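Local coordinates for probable uracil-DNA glycosylase (Acanthamoeba polyphaga mimivirus, PDB 5X55), which is probably a viral member of the uracil-DNA glycosylase superfamily, an alpha/beta fold built round a four-stranded parallel sheet, at residues 122-125 against 126-129; 140-144 against 145-149; 227-231 against 232-236; 296-299 against 300-303; 355-358 against 359-363. One frame throughout, in Å; residues are numbered along the deposited sequence.

Contact 1: 122-125 against 126-129; sequences KVNL and KLLL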
loop_
_atom_site.group_PDB
_atom_site.type_symbol
_atom_site.label_atom_id
_atom_site.label_comp_id
_atom_site.label_asym_id
_atom_site.label_seq_id
_atom_site.Cartn_x
_atom_site.Cartn_y
_atom_site.Cartn_z
ATOM N N LYS A 122 7.269 -9.828 22.194
ATOM C CA LYS A 122 8.176 -8.685 22.310
ATOM C C LYS A 122 8.288 -7.955 20.968
ATOM O O LYS A 122 9.352 -7.916 20.341
ATOM C CB LYS A 122 9.536 -9.176 22.793
ATOM C CG LYS A 122 9.983 -10.339 21.919
ATOM C CD LYS A 122 10.780 -11.417 22.591
ATOM C CE LYS A 122 10.562 -12.641 21.750
ATOM N NZ LYS A 122 9.128 -12.603 21.440
ATOM N N VAL A 123 7.163 -7.371 20.527
ATOM C CA VAL A 123 7.088 -6.800 19.176
ATOM C C VAL A 123 8.145 -5.724 18.996
ATOM O O VAL A 123 8.275 -4.800 19.806
ATOM C CB VAL A 123 5.688 -6.239 18.878
ATOM C CG1 VAL A 123 5.735 -5.346 17.623
ATOM C CG2 VAL A 123 4.721 -7.364 18.657
ATOM N N ASN A 124 8.908 -5.842 17.919
ATOM C CA ASN A 124 10.013 -4.935 17.633
ATOM C C ASN A 124 9.947 -4.627 16.142
ATOM O O ASN A 124 10.539 -5.336 15.323
ATOM C CB ASN A 124 11.327 -5.580 18.040
ATOM C CG ASN A 124 12.500 -4.649 17.928
ATOM O OD1 ASN A 124 12.479 -3.684 17.164
ATOM N ND2 ASN A 124 13.560 -4.957 18.660
ATOM N N LEU A 125 9.243 -3.551 15.797
ATOM C CA LEU A 125 8.992 -3.235 14.388
ATOM C C LEU A 125 10.274 -2.913 13.625
ATOM O O LEU A 125 10.367 -3.224 12.426
ATOM C CB LEU A 125 8.011 -2.067 14.275
ATOM C CG LEU A 125 6.580 -2.286 14.769
ATOM C CD1 LEU A 125 5.734 -0.994 14.676
ATOM C CD2 LEU A 125 5.914 -3.406 14.020
ATOM N N LYS A 126 11.266 -2.303 14.290
ATOM C CA LYS A 126 12.523 -1.954 13.620
ATOM C C LYS A 126 13.195 -3.172 12.979
ATOM O O LYS A 126 13.760 -3.070 11.883
ATOM C CB LYS A 126 13.466 -1.272 14.613
ATOM C CG LYS A 126 14.916 -1.187 14.151
ATOM C CD LYS A 126 15.131 -0.179 13.030
ATOM C CE LYS A 126 16.249 -0.634 12.077
ATOM N NZ LYS A 126 17.570 -0.909 12.745
ATOM N N LEU A 127 13.112 -4.340 13.625
ATOM C CA LEU A 127 13.696 -5.568 13.091
ATOM C C LEU A 127 13.000 -6.073 11.839
ATOM O O LEU A 127 13.529 -6.970 11.180
ATOM C CB LEU A 127 13.669 -6.677 14.139
ATOM C CG LEU A 127 14.448 -6.392 15.415
ATOM C CD1 LEU A 127 14.393 -7.620 16.309
ATOM C CD2 LEU A 127 15.878 -6.028 15.063
ATOM N N LEU A 128 11.836 -5.532 11.502
ATOM C CA LEU A 128 11.111 -5.900 10.299
ATOM C C LEU A 128 11.454 -5.010 9.110
ATOM O O LEU A 128 10.901 -5.199 8.022
ATOM C CB LEU A 128 9.609 -5.851 10.588
ATOM C CG LEU A 128 9.273 -6.720 11.796
ATOM C CD1 LEU A 128 7.801 -6.633 12.117
ATOM C CD2 LEU A 128 9.711 -8.165 11.533
ATOM N N LEU A 129 12.366 -4.068 9.287
ATOM C CA LEU A 129 12.763 -3.126 8.245
ATOM C C LEU A 129 14.186 -3.456 7.796
ATOM O O LEU A 129 15.151 -3.121 8.486
ATOM C CB LEU A 129 12.654 -1.709 8.785
ATOM C CG LEU A 129 12.910 -0.589 7.794
ATOM C CD1 LEU A 129 11.852 -0.602 6.699
ATOM C CD2 LEU A 129 12.912 0.702 8.578
HETATM O O HOH W 1 11.166 -0.992 17.023
#

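Contact 2: 140-144 against 145-149; sequences YVESK and TYFPQ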
loop_
_atom_site.group_PDB
_atom_site.type_symbol
_atom_site.label_atom_id
_atom_site.label_comp_id
_atom_site.label_asym_id
_atom_site.label_seq_id
_atom_site.Cartn_x
_atom_site.Cartn_y
_atom_site.Cartn_z
ATOM N N TYR A 140 13.242 8.842 13.179
ATOM C CA TYR A 140 12.326 9.931 13.502
ATOM C C TYR A 140 11.040 9.401 14.128
ATOM O O TYR A 140 10.468 10.036 15.023
ATOM C CB TYR A 140 12.013 10.756 12.252
ATOM C CG TYR A 140 10.885 11.754 12.453
ATOM C CD1 TYR A 140 11.106 12.966 13.111
ATOM C CD2 TYR A 140 9.603 11.492 11.971
ATOM C CE1 TYR A 140 10.074 13.890 13.296
ATOM C CE2 TYR A 140 8.561 12.411 12.155
ATOM C CZ TYR A 140 8.807 13.606 12.817
ATOM O OH TYR A 140 7.774 14.511 13.002
ATOM N N VAL A 141 10.579 8.232 13.687
ATOM C CA VAL A 141 9.278 7.768 14.149
ATOM C C VAL A 141 9.365 7.222 15.570
ATOM O O VAL A 141 8.448 7.437 16.376
ATOM C CB VAL A 141 8.712 6.747 13.148
ATOM C CG1 VAL A 141 7.735 5.837 13.811
ATOM C CG2 VAL A 141 8.022 7.487 12.026
ATOM N N GLU A 142 10.466 6.532 15.914
ATOM C CA GLU A 142 10.584 5.978 17.262
ATOM C C GLU A 142 10.716 7.062 18.318
ATOM O O GLU A 142 10.450 6.790 19.490
ATOM C CB GLU A 142 11.792 5.047 17.398
ATOM C CG GLU A 142 12.078 4.086 16.291
ATOM C CD GLU A 142 13.537 3.616 16.325
ATOM O OE1 GLU A 142 14.299 4.156 17.151
ATOM O OE2 GLU A 142 13.921 2.746 15.522
ATOM N N SER A 143 11.130 8.271 17.942
ATOM C CA SER A 143 11.233 9.356 18.905
ATOM C C SER A 143 9.886 9.971 19.261
ATOM O O SER A 143 9.829 10.774 20.198
ATOM C CB SER A 143 12.152 10.449 18.367
ATOM O OG SER A 143 11.445 11.261 17.439
ATOM N N LYS A 144 8.815 9.629 18.539
ATOM C CA LYS A 144 7.484 10.172 18.804
ATOM C C LYS A 144 6.834 9.441 19.971
ATOM O O LYS A 144 7.134 8.278 20.239
ATOM C CB LYS A 144 6.592 10.044 17.568
ATOM C CG LYS A 144 7.182 10.636 16.306
ATOM C CD LYS A 144 7.188 12.147 16.354
ATOM C CE LYS A 144 6.455 12.720 15.136
ATOM N NZ LYS A 144 5.009 12.324 15.079
ATOM N N THR A 145 5.911 10.118 20.655
ATOM C CA THR A 145 5.316 9.481 21.829
ATOM C C THR A 145 4.331 8.381 21.445
ATOM O O THR A 145 4.141 7.443 22.222
ATOM C CB THR A 145 4.642 10.517 22.737
ATOM O OG1 THR A 145 3.491 11.078 22.090
ATOM C CG2 THR A 145 5.620 11.635 23.097
ATOM N N TYR A 146 3.719 8.445 20.254
ATOM C CA TYR A 146 2.792 7.380 19.879
ATOM C C TYR A 146 3.497 6.037 19.627
ATOM O O TYR A 146 2.862 4.985 19.745
ATOM C CB TYR A 146 1.963 7.796 18.642
ATOM C CG TYR A 146 2.743 7.817 17.329
ATOM C CD1 TYR A 146 3.083 6.631 16.674
ATOM C CD2 TYR A 146 3.151 9.014 16.757
ATOM C CE1 TYR A 146 3.813 6.635 15.494
ATOM C CE2 TYR A 146 3.876 9.028 15.567
ATOM C CZ TYR A 146 4.196 7.826 14.943
ATOM O OH TYR A 146 4.917 7.823 13.780
ATOM N N PHE A 147 4.791 6.037 19.293
ATOM C CA PHE A 147 5.407 4.800 18.806
ATOM C C PHE A 147 5.455 3.680 19.844
ATOM O O PHE A 147 5.124 2.526 19.496
ATOM C CB PHE A 147 6.796 5.095 18.245
ATOM C CG PHE A 147 7.426 3.919 17.584
ATOM C CD1 PHE A 147 7.150 3.629 16.264
ATOM C CD2 PHE A 147 8.278 3.089 18.285
ATOM C CE1 PHE A 147 7.724 2.548 15.648
ATOM C CE2 PHE A 147 8.844 2.006 17.678
ATOM C CZ PHE A 147 8.570 1.732 16.358
ATOM N N PRO A 148 5.871 3.912 21.096
ATOM C CA PRO A 148 5.711 2.845 22.100
ATOM C C PRO A 148 4.278 2.400 22.251
ATOM O O PRO A 148 4.042 1.211 22.485
ATOM C CB PRO A 148 6.252 3.478 23.389
ATOM C CG PRO A 148 7.233 4.483 22.915
ATOM C CD PRO A 148 6.616 5.060 21.651
ATOM N N GLN A 149 3.302 3.303 22.104
ATOM C CA GLN A 149 1.910 2.866 22.153
ATOM C C GLN A 149 1.610 1.880 21.030
ATOM O O GLN A 149 0.925 0.872 21.246
ATOM C CB GLN A 149 0.967 4.062 22.082
ATOM C CG GLN A 149 0.909 4.880 23.366
ATOM C CD GLN A 149 0.371 6.293 23.145
ATOM O OE1 GLN A 149 -0.469 6.530 22.268
ATOM N NE2 GLN A 149 0.858 7.238 23.943
#

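Contact 3: 227-231 against 232-236; sequences NLIKF and NHMRK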
loop_
_atom_site.group_PDB
_atom_site.type_symbol
_atom_site.label_atom_id
_atom_site.label_comp_id
_atom_site.label_asym_id
_atom_site.label_seq_id
_atom_site.Cartn_x
_atom_site.Cartn_y
_atom_site.Cartn_z
ATOM N N ASN A 227 -8.990 -1.574 -16.308
ATOM C CA ASN A 227 -8.650 -0.197 -16.660
ATOM C C ASN A 227 -7.367 -0.130 -17.488
ATOM O O ASN A 227 -7.290 0.622 -18.472
ATOM C CB ASN A 227 -8.519 0.648 -15.383
ATOM C CG ASN A 227 -8.281 2.115 -15.671
ATOM O OD1 ASN A 227 -7.142 2.555 -15.850
ATOM N ND2 ASN A 227 -9.361 2.885 -15.722
ATOM N N LEU A 228 -6.341 -0.899 -17.108
ATOM C CA LEU A 228 -5.108 -0.901 -17.907
ATOM C C LEU A 228 -5.375 -1.367 -19.334
ATOM O O LEU A 228 -4.839 -0.793 -20.291
ATOM C CB LEU A 228 -4.044 -1.773 -17.250
ATOM C CG LEU A 228 -3.381 -1.153 -16.011
ATOM C CD1 LEU A 228 -2.973 -2.231 -15.025
ATOM C CD2 LEU A 228 -2.163 -0.326 -16.437
ATOM N N ILE A 229 -6.212 -2.400 -19.496
ATOM C CA ILE A 229 -6.556 -2.894 -20.829
ATOM C C ILE A 229 -7.299 -1.818 -21.624
ATOM O O ILE A 229 -6.974 -1.537 -22.787
ATOM C CB ILE A 229 -7.369 -4.201 -20.710
ATOM C CG1 ILE A 229 -6.437 -5.364 -20.339
ATOM C CG2 ILE A 229 -8.090 -4.531 -22.018
ATOM C CD1 ILE A 229 -7.102 -6.462 -19.542
ATOM N N LYS A 230 -8.283 -1.171 -20.986
ATOM C CA LYS A 230 -9.098 -0.153 -21.652
ATOM C C LYS A 230 -8.266 0.998 -22.215
ATOM O O LYS A 230 -8.591 1.547 -23.278
ATOM C CB LYS A 230 -10.134 0.381 -20.668
ATOM C CG LYS A 230 -10.932 1.551 -21.157
ATOM C CD LYS A 230 -12.104 1.830 -20.215
ATOM C CE LYS A 230 -12.652 3.227 -20.464
ATOM N NZ LYS A 230 -13.914 3.479 -19.715
ATOM N N PHE A 231 -7.196 1.393 -21.531
ATOM C CA PHE A 231 -6.425 2.534 -21.993
ATOM C C PHE A 231 -5.113 2.113 -22.633
ATOM O O PHE A 231 -4.178 2.918 -22.721
ATOM C CB PHE A 231 -6.216 3.518 -20.845
ATOM C CG PHE A 231 -7.476 4.244 -20.463
ATOM C CD1 PHE A 231 -7.940 5.300 -21.236
ATOM C CD2 PHE A 231 -8.210 3.852 -19.361
ATOM C CE1 PHE A 231 -9.121 5.985 -20.895
ATOM C CE2 PHE A 231 -9.387 4.526 -19.009
ATOM C CZ PHE A 231 -9.846 5.594 -19.779
ATOM N N ASN A 232 -5.041 0.857 -23.079
ATOM C CA ASN A 232 -3.997 0.354 -23.967
ATOM C C ASN A 232 -2.644 0.248 -23.270
ATOM O O ASN A 232 -1.602 0.347 -23.909
ATOM C CB ASN A 232 -3.878 1.211 -25.241
ATOM C CG ASN A 232 -3.188 0.464 -26.376
ATOM O OD1 ASN A 232 -3.267 -0.764 -26.465
ATOM N ND2 ASN A 232 -2.492 1.195 -27.224
ATOM N N HIS A 233 -2.632 0.056 -21.957
ATOM C CA HIS A 233 -1.382 -0.150 -21.233
ATOM C C HIS A 233 -1.051 -1.618 -21.076
ATOM O O HIS A 233 0.026 -1.949 -20.576
ATOM C CB HIS A 233 -1.469 0.508 -19.857
ATOM C CG HIS A 233 -1.817 1.961 -19.925
ATOM N ND1 HIS A 233 -0.974 2.902 -20.478
ATOM C CD2 HIS A 233 -2.931 2.627 -19.545
ATOM C CE1 HIS A 233 -1.547 4.090 -20.417
ATOM N NE2 HIS A 233 -2.733 3.952 -19.853
ATOM N N MET A 234 -1.953 -2.489 -21.523
ATOM C CA MET A 234 -1.964 -3.921 -21.281
ATOM C C MET A 234 -2.985 -4.506 -22.241
ATOM O O MET A 234 -3.999 -3.872 -22.539
ATOM C CB MET A 234 -2.329 -4.212 -19.816
ATOM C CG MET A 234 -2.649 -5.650 -19.464
ATOM S SD MET A 234 -2.951 -5.805 -17.673
ATOM C CE MET A 234 -1.294 -5.419 -17.074
ATOM N N ARG A 235 -2.691 -5.687 -22.768
ATOM C CA ARG A 235 -3.602 -6.300 -23.717
ATOM C C ARG A 235 -4.384 -7.463 -23.151
ATOM O O ARG A 235 -5.467 -7.755 -23.658
ATOM C CB ARG A 235 -2.848 -6.758 -24.970
ATOM C CG ARG A 235 -2.532 -5.600 -25.865
ATOM C CD ARG A 235 -1.633 -6.010 -26.962
ATOM N NE ARG A 235 -2.363 -5.993 -28.216
ATOM C CZ ARG A 235 -2.378 -4.960 -29.044
ATOM N NH1 ARG A 235 -1.713 -3.848 -28.758
ATOM N NH2 ARG A 235 -3.080 -5.037 -30.148
ATOM N N LYS A 236 -3.882 -8.120 -22.112
ATOM C CA LYS A 236 -4.606 -9.217 -21.490
ATOM C C LYS A 236 -4.318 -9.195 -19.997
ATOM O O LYS A 236 -3.183 -8.948 -19.594
ATOM C CB LYS A 236 -4.208 -10.565 -22.104
ATOM C CG LYS A 236 -5.244 -11.638 -21.895
ATOM C CD LYS A 236 -5.193 -12.668 -23.005
ATOM C CE LYS A 236 -5.401 -12.021 -24.377
ATOM N NZ LYS A 236 -5.252 -13.041 -25.473
HETATM O O HOH W 2 -5.710 -3.090 -24.292
#

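Contact 4: 296-299 against 300-303; sequences GAHA and HKLC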
loop_
_atom_site.group_PDB
_atom_site.type_symbol
_atom_site.label_atom_id
_atom_site.label_comp_id
_atom_site.label_asym_id
_atom_site.label_seq_id
_atom_site.Cartn_x
_atom_site.Cartn_y
_atom_site.Cartn_z
ATOM N N GLY A 296 -10.702 6.416 -3.988
ATOM C CA GLY A 296 -11.635 6.426 -2.885
ATOM C C GLY A 296 -11.409 7.590 -1.928
ATOM O O GLY A 296 -10.385 8.283 -1.946
ATOM N N ALA A 297 -12.402 7.795 -1.061
ATOM C CA ALA A 297 -12.440 8.993 -0.222
ATOM C C ALA A 297 -11.379 8.961 0.872
ATOM O O ALA A 297 -10.771 9.992 1.192
ATOM C CB ALA A 297 -13.837 9.147 0.385
ATOM N N HIS A 298 -11.136 7.789 1.449
ATOM C CA HIS A 298 -10.115 7.651 2.483
ATOM C C HIS A 298 -8.713 7.989 1.955
ATOM O O HIS A 298 -7.970 8.773 2.565
ATOM C CB HIS A 298 -10.157 6.224 3.036
ATOM C CG HIS A 298 -9.046 5.938 3.986
ATOM N ND1 HIS A 298 -9.039 6.421 5.276
ATOM C CD2 HIS A 298 -7.866 5.300 3.810
ATOM C CE1 HIS A 298 -7.913 6.058 5.870
ATOM N NE2 HIS A 298 -7.188 5.373 5.004
ATOM N N ALA A 299 -8.328 7.398 0.821
ATOM C CA ALA A 299 -7.029 7.721 0.234
ATOM C C ALA A 299 -6.944 9.207 -0.111
ATOM O O ALA A 299 -5.885 9.830 0.033
ATOM C CB ALA A 299 -6.786 6.849 -1.001
ATOM N N HIS A 300 -8.069 9.797 -0.529
ATOM C CA HIS A 300 -8.103 11.207 -0.898
ATOM C C HIS A 300 -7.882 12.110 0.313
ATOM O O HIS A 300 -7.136 13.109 0.237
ATOM C CB HIS A 300 -9.438 11.520 -1.561
ATOM C CG HIS A 300 -9.562 12.942 -2.003
ATOM N ND1 HIS A 300 -10.665 13.719 -1.723
ATOM C CD2 HIS A 300 -8.705 13.734 -2.690
ATOM C CE1 HIS A 300 -10.492 14.920 -2.239
ATOM N NE2 HIS A 300 -9.314 14.955 -2.834
ATOM N N LYS A 301 -8.532 11.782 1.432
ATOM C CA LYS A 301 -8.231 12.483 2.669
ATOM C C LYS A 301 -6.744 12.419 2.951
ATOM O O LYS A 301 -6.103 13.448 3.195
ATOM C CB LYS A 301 -9.022 11.898 3.837
ATOM C CG LYS A 301 -8.507 12.401 5.190
ATOM C CD LYS A 301 -9.524 12.199 6.308
ATOM C CE LYS A 301 -9.593 10.740 6.760
ATOM N NZ LYS A 301 -8.289 10.283 7.316
ATOM N N LEU A 302 -6.158 11.221 2.870
ATOM C CA LEU A 302 -4.728 11.136 3.159
ATOM C C LEU A 302 -3.910 11.987 2.195
ATOM O O LEU A 302 -2.931 12.615 2.602
ATOM C CB LEU A 302 -4.255 9.689 3.111
ATOM C CG LEU A 302 -4.770 8.801 4.220
ATOM C CD1 LEU A 302 -4.059 7.483 4.093
ATOM C CD2 LEU A 302 -4.520 9.433 5.576
ATOM N N CYS A 303 -4.276 12.008 0.910
ATOM C CA CYS A 303 -3.497 12.774 -0.064
ATOM C C CYS A 303 -3.663 14.278 0.093
ATOM O O CYS A 303 -2.895 15.042 -0.507
ATOM C CB CYS A 303 -3.874 12.359 -1.481
ATOM S SG CYS A 303 -3.248 10.692 -1.910
#

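Contact 5: 355-358 against 359-363; sequences NEHL and KSRNK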
loop_
_atom_site.group_PDB
_atom_site.type_symbol
_atom_site.label_atom_id
_atom_site.label_comp_id
_atom_site.label_asym_id
_atom_site.label_seq_id
_atom_site.Cartn_x
_atom_site.Cartn_y
_atom_site.Cartn_z
ATOM N N ASN A 355 2.021 8.140 -16.613
ATOM C CA ASN A 355 2.995 8.124 -17.693
ATOM C C ASN A 355 3.301 9.531 -18.170
ATOM O O ASN A 355 4.468 9.906 -18.339
ATOM C CB ASN A 355 2.462 7.299 -18.861
ATOM C CG ASN A 355 2.511 5.819 -18.599
ATOM O OD1 ASN A 355 3.166 5.355 -17.657
ATOM N ND2 ASN A 355 1.841 5.053 -19.459
ATOM N N GLU A 356 2.253 10.309 -18.428
ATOM C CA GLU A 356 2.459 11.640 -18.972
ATOM C C GLU A 356 3.185 12.525 -17.975
ATOM O O GLU A 356 4.065 13.294 -18.369
ATOM C CB GLU A 356 1.130 12.257 -19.397
ATOM C CG GLU A 356 0.455 11.515 -20.553
ATOM C CD GLU A 356 1.436 11.111 -21.668
ATOM O OE1 GLU A 356 2.091 11.999 -22.261
ATOM O OE2 GLU A 356 1.564 9.892 -21.939
ATOM N N HIS A 357 2.863 12.411 -16.678
ATOM C CA HIS A 357 3.556 13.250 -15.703
ATOM C C HIS A 357 5.033 12.876 -15.589
ATOM O O HIS A 357 5.909 13.754 -15.591
ATOM C CB HIS A 357 2.875 13.167 -14.342
ATOM C CG HIS A 357 3.426 14.137 -13.341
ATOM N ND1 HIS A 357 2.986 15.443 -13.248
ATOM C CD2 HIS A 357 4.406 14.003 -12.415
ATOM C CE1 HIS A 357 3.656 16.062 -12.292
ATOM N NE2 HIS A 357 4.520 15.209 -11.770
ATOM N N LEU A 358 5.334 11.576 -15.519
ATOM C CA LEU A 358 6.734 11.160 -15.475
ATOM C C LEU A 358 7.482 11.640 -16.711
ATOM O O LEU A 358 8.619 12.122 -16.619
ATOM C CB LEU A 358 6.841 9.636 -15.355
ATOM C CG LEU A 358 6.446 9.039 -14.004
ATOM C CD1 LEU A 358 6.506 7.496 -14.016
ATOM C CD2 LEU A 358 7.341 9.601 -12.911
ATOM N N LYS A 359 6.855 11.516 -17.879
ATOM C CA LYS A 359 7.512 11.909 -19.112
ATOM C C LYS A 359 7.701 13.415 -19.160
ATOM O O LYS A 359 8.728 13.897 -19.649
ATOM C CB LYS A 359 6.706 11.394 -20.305
ATOM C CG LYS A 359 6.995 12.043 -21.642
ATOM C CD LYS A 359 6.229 11.317 -22.749
ATOM C CE LYS A 359 5.637 12.291 -23.767
ATOM N NZ LYS A 359 6.671 13.046 -24.538
ATOM N N SER A 360 6.754 14.170 -18.605
ATOM C CA SER A 360 6.891 15.618 -18.596
ATOM C C SER A 360 7.964 16.075 -17.621
ATOM O O SER A 360 8.416 17.217 -17.719
ATOM C CB SER A 360 5.553 16.295 -18.277
ATOM O OG SER A 360 5.273 16.327 -16.887
ATOM N N ARG A 361 8.397 15.218 -16.695
ATOM C CA ARG A 361 9.562 15.540 -15.877
ATOM C C ARG A 361 10.785 14.691 -16.227
ATOM O O ARG A 361 11.673 14.506 -15.392
ATOM C CB ARG A 361 9.229 15.411 -14.393
ATOM C CG ARG A 361 7.884 16.000 -14.034
ATOM C CD ARG A 361 7.915 17.516 -14.035
ATOM N NE ARG A 361 6.588 18.109 -13.854
ATOM C CZ ARG A 361 6.159 18.661 -12.719
ATOM N NH1 ARG A 361 6.951 18.700 -11.649
ATOM N NH2 ARG A 361 4.940 19.191 -12.657
ATOM N N ASN A 362 10.844 14.164 -17.454
ATOM C CA ASN A 362 12.016 13.444 -17.980
ATOM C C ASN A 362 12.454 12.279 -17.093
ATOM O O ASN A 362 13.603 11.817 -17.193
ATOM C CB ASN A 362 13.205 14.390 -18.209
ATOM C CG ASN A 362 12.898 15.489 -19.213
ATOM O OD1 ASN A 362 12.972 16.675 -18.892
ATOM N ND2 ASN A 362 12.554 15.098 -20.435
ATOM N N LYS A 363 11.561 11.789 -16.234
ATOM C CA LYS A 363 11.851 10.646 -15.384
ATOM C C LYS A 363 11.616 9.343 -16.141
ATOM O O LYS A 363 10.876 9.293 -17.125
ATOM C CB LYS A 363 10.992 10.695 -14.124
ATOM C CG LYS A 363 11.164 11.984 -13.341
ATOM C CD LYS A 363 10.136 12.104 -12.235
ATOM C CE LYS A 363 10.635 13.007 -11.127
ATOM N NZ LYS A 363 10.639 12.265 -9.837
#

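Contact 1: 122-125 against 126-129
Asn124 carries its CG anti to the backbone N (chi1 -173°), and Leu127 carries its own anti to the carbonyl carbon (chi1 -61°). These two settings lay the Asn124 amide against the leucine branch. Asn124 CG comes to 3.6 Å from Leu127 CG, and Asn124 ND2 lies at the same 3.6 Å from Leu127 CD1. The other amide atom serves a water. Water 1 donates a hydrogen bond to Asn124 OD1 at 3.0 Å and accepts one from Lys126 N at 3.0 Å, so the side chain and the turn are joined through it. The turn is a short 3-10 segment in the loop between helix 114-117 and helix 135-142. Its i to i+3 bonds run from Leu127 N to Asn124 O (3.2 Å) and from Leu128 N to Leu125 O (2.9 Å). In both, the donor stands well above the carbonyl plane. On the buried side, Leu125 CD2 meets Leu128 CD1 at 4.2 Å. Leu150 and Leu154 of helix 146-159 and Phe138 of helix 135-142 also pack on Leu125, while Pro168 and Leu171 touch Leu128. Glu151 takes the N-H of Leu125 in a hydrogen bond, and Lys126 makes a cation-pi contact with Phe135.

Contact 2: 140-144 against 145-149
Val141 meets two aromatic rings, Tyr146 and Phe147. Its side chain crosses that of Phe147 at about a right angle, and Val141 CG1 comes to 3.4 Å from Phe147 CD1. Towards Tyr146 the crossing is oblique, with Val141 CG1 3.4 Å from Tyr146 OH. Phe147 also lies alongside Glu142. One face of its ring takes a CH-pi contact from Glu142 CA, 4.1 Å from the centroid and 25° off the normal. The Phe147 torsion turns the ring back to this place, with CG anti to the backbone N (chi1 -173°). Lys144 comes at the edge of the Tyr146 ring. Its chain is bent, so that Lys144 NZ lies near the ring plane, 3.5 Å from Tyr146 CE2. The backbone link is a weak hydrogen bond from Phe147 N to Lys144 O at 3.4 Å. All this forms the tight corner between helix 135-142 and helix 146-159. Ser143 OG bonds to Tyr140 O at 2.9 Å in the last turn before the corner. Asp278 of helix 273-286 is the shared polar partner: OD2 makes a salt bridge with Lys144 NZ and a hydrogen bond with Tyr146 OH. The ammonium and phenol ends are thus tied to one carboxylate oxygen, and the lysine would be expected to stay charged there.

Contact 3: 227-231 against 232-236
A Schellman motif ends helix 219-230, and Asn232, with positive phi (71°), is its C-prime residue. Two backbone bonds define it: His233 N to Leu228 O at 2.9 Å and Asn232 N to Ile229 O at 3.1 Å. The chain then turns back along the last helical turn. Met234 lies across both Leu228 and Ile229. Its CB is 3.9 Å from Leu228 CB, and its CG is 3.9 Å from Ile229 CG1. Beside this apolar patch, Ile229 CA makes a CA-H...O contact with Met234 O at 3.2 Å, close to straight at the hydrogen (171°). His233 has CG anti to its carbonyl carbon (chi1 -56°), which folds the ring back towards the helix end. There Phe231 O sits over one face, off towards the rim and 3.4 Å from His233 CD2. His233 CB meanwhile rests 3.6 Å from Leu228 CD2. The far nitrogen of the ring, NE2, is hydrogen-bonded to Asp349 OD1, just before helix 350-360. Leu228 also packs on Phe351 of that helix. The imidazole thus has a carbonyl oxygen over its face and a carboxylate at NE2, a setting that would tend to stabilise positive charge on the ring.

Contact 4: 296-299 against 300-303
Gly296 and His300 open the first turn of helix 297-303, which belongs to the beta-alpha-beta unit of strands 291-295 and 312-316. Gly296 holds the N-cap position, with a positive phi of 95°. Backbone angles of this kind are tolerated by glycine, which has no CB to press on the preceding carbonyl. Its own carbonyl takes the first helical bond, from His300 N at 3.1 Å. Three more i to i+4 bonds follow. Lys301 N reaches Ala297 O at 2.9 Å, Leu302 N reaches His298 O at 3.1 Å, and Cys303 N reaches Ala299 O at 2.8 Å. The tight side of the helix faces the sheet. Cys303 packs there on Phe292 and Ala294 of one strand and on Ile313 of the next. His300 touches Thr315, meets Tyr342 edge-to-face, and has its ND1 hydrogen-bonded to Ser330 OG. The small Ala299 side chain is also buried. The outer side is looser. Ala297 is exposed, and His298, Lys301 and Leu302 are each partly so. His298 has CG anti to the backbone N (chi1 173°), which swings its ring along the helix towards Leu302. The two side chains cross, with Leu302 CG over one face of the ring. The bent Lys301 chain brings NZ to 4.4 Å from His298 ND1, too far for contact between them. The other ring nitrogen is anchored outside, as His298 NE2 bonds to Ser256 OG. One turn further along the same side, Leu302 CD1 lies 3.9 Å from that same His298 NE2.

Contact 5: 355-358 against 359-363
His357 and Arg361 meet one turn apart where helix 350-360 ends in a Schellman motif. His357 CE1 sits over one face of the Arg361 guanidinium, off towards its rim, with the two planes 45° apart. Arg361 NH2 is 3.4 Å from His357 CE1. Arg361 CG sits over a face of the imidazole ring. The arginine chain bends after CG (chi2 -74°) and runs straight through the next torsion. Leu358 makes the second pair, crossing Lys363 at about a right angle, with Leu358 CD2 3.8 Å from Lys363 CD. The cap turns the chain back and brings Lys363 to Leu358. Asn362 has positive phi and is the C-prime residue. Its N bonds to Lys359 O, while Lys363 N bonds to Leu358 O at 3.0 Å. The preceding turn is regular, with Lys359 N to Asn355 O and Ser360 N to Glu356 O. Further out, Asp289 OD2 makes a salt bridge with Arg361 NH1 and a hydrogen bond with His357 NE2, so one carboxylate outside the cap fixes the histidine and the arginine together. Tyr312 stacks on His357. Leu358 is buried against Ile291 of strand 291-295 and Ile366, and Trp368 NE1 is hydrogen-bonded to Asn355 OD1. At the last turn, Ser360 OG folds back and donates to His357 O at 3.0 Å.

In the fold
Contacts 1 to 4 are partly buried, while contact 5 is a surface contact. Contact 4 lies nearest the centre of the chain and packs a helix on the parallel sheet. Contacts 1 and 2 touch, Leu125 CD1 to Phe147 CE1, round helices 135-142 and 146-159. Contacts 3 and 5 also touch, His233 CE1 to Asn355 ND2. Both are Schellman helix ends, and each has a histidine bonded to an aspartate, but contact 5 adds an arginine. Contact 3 lies about 39 Å from contact 1, between centres, on opposite sides of the chain's centre. Contact 1 relies on a short 3-10 segment and a water, contact 2 on aromatic rings.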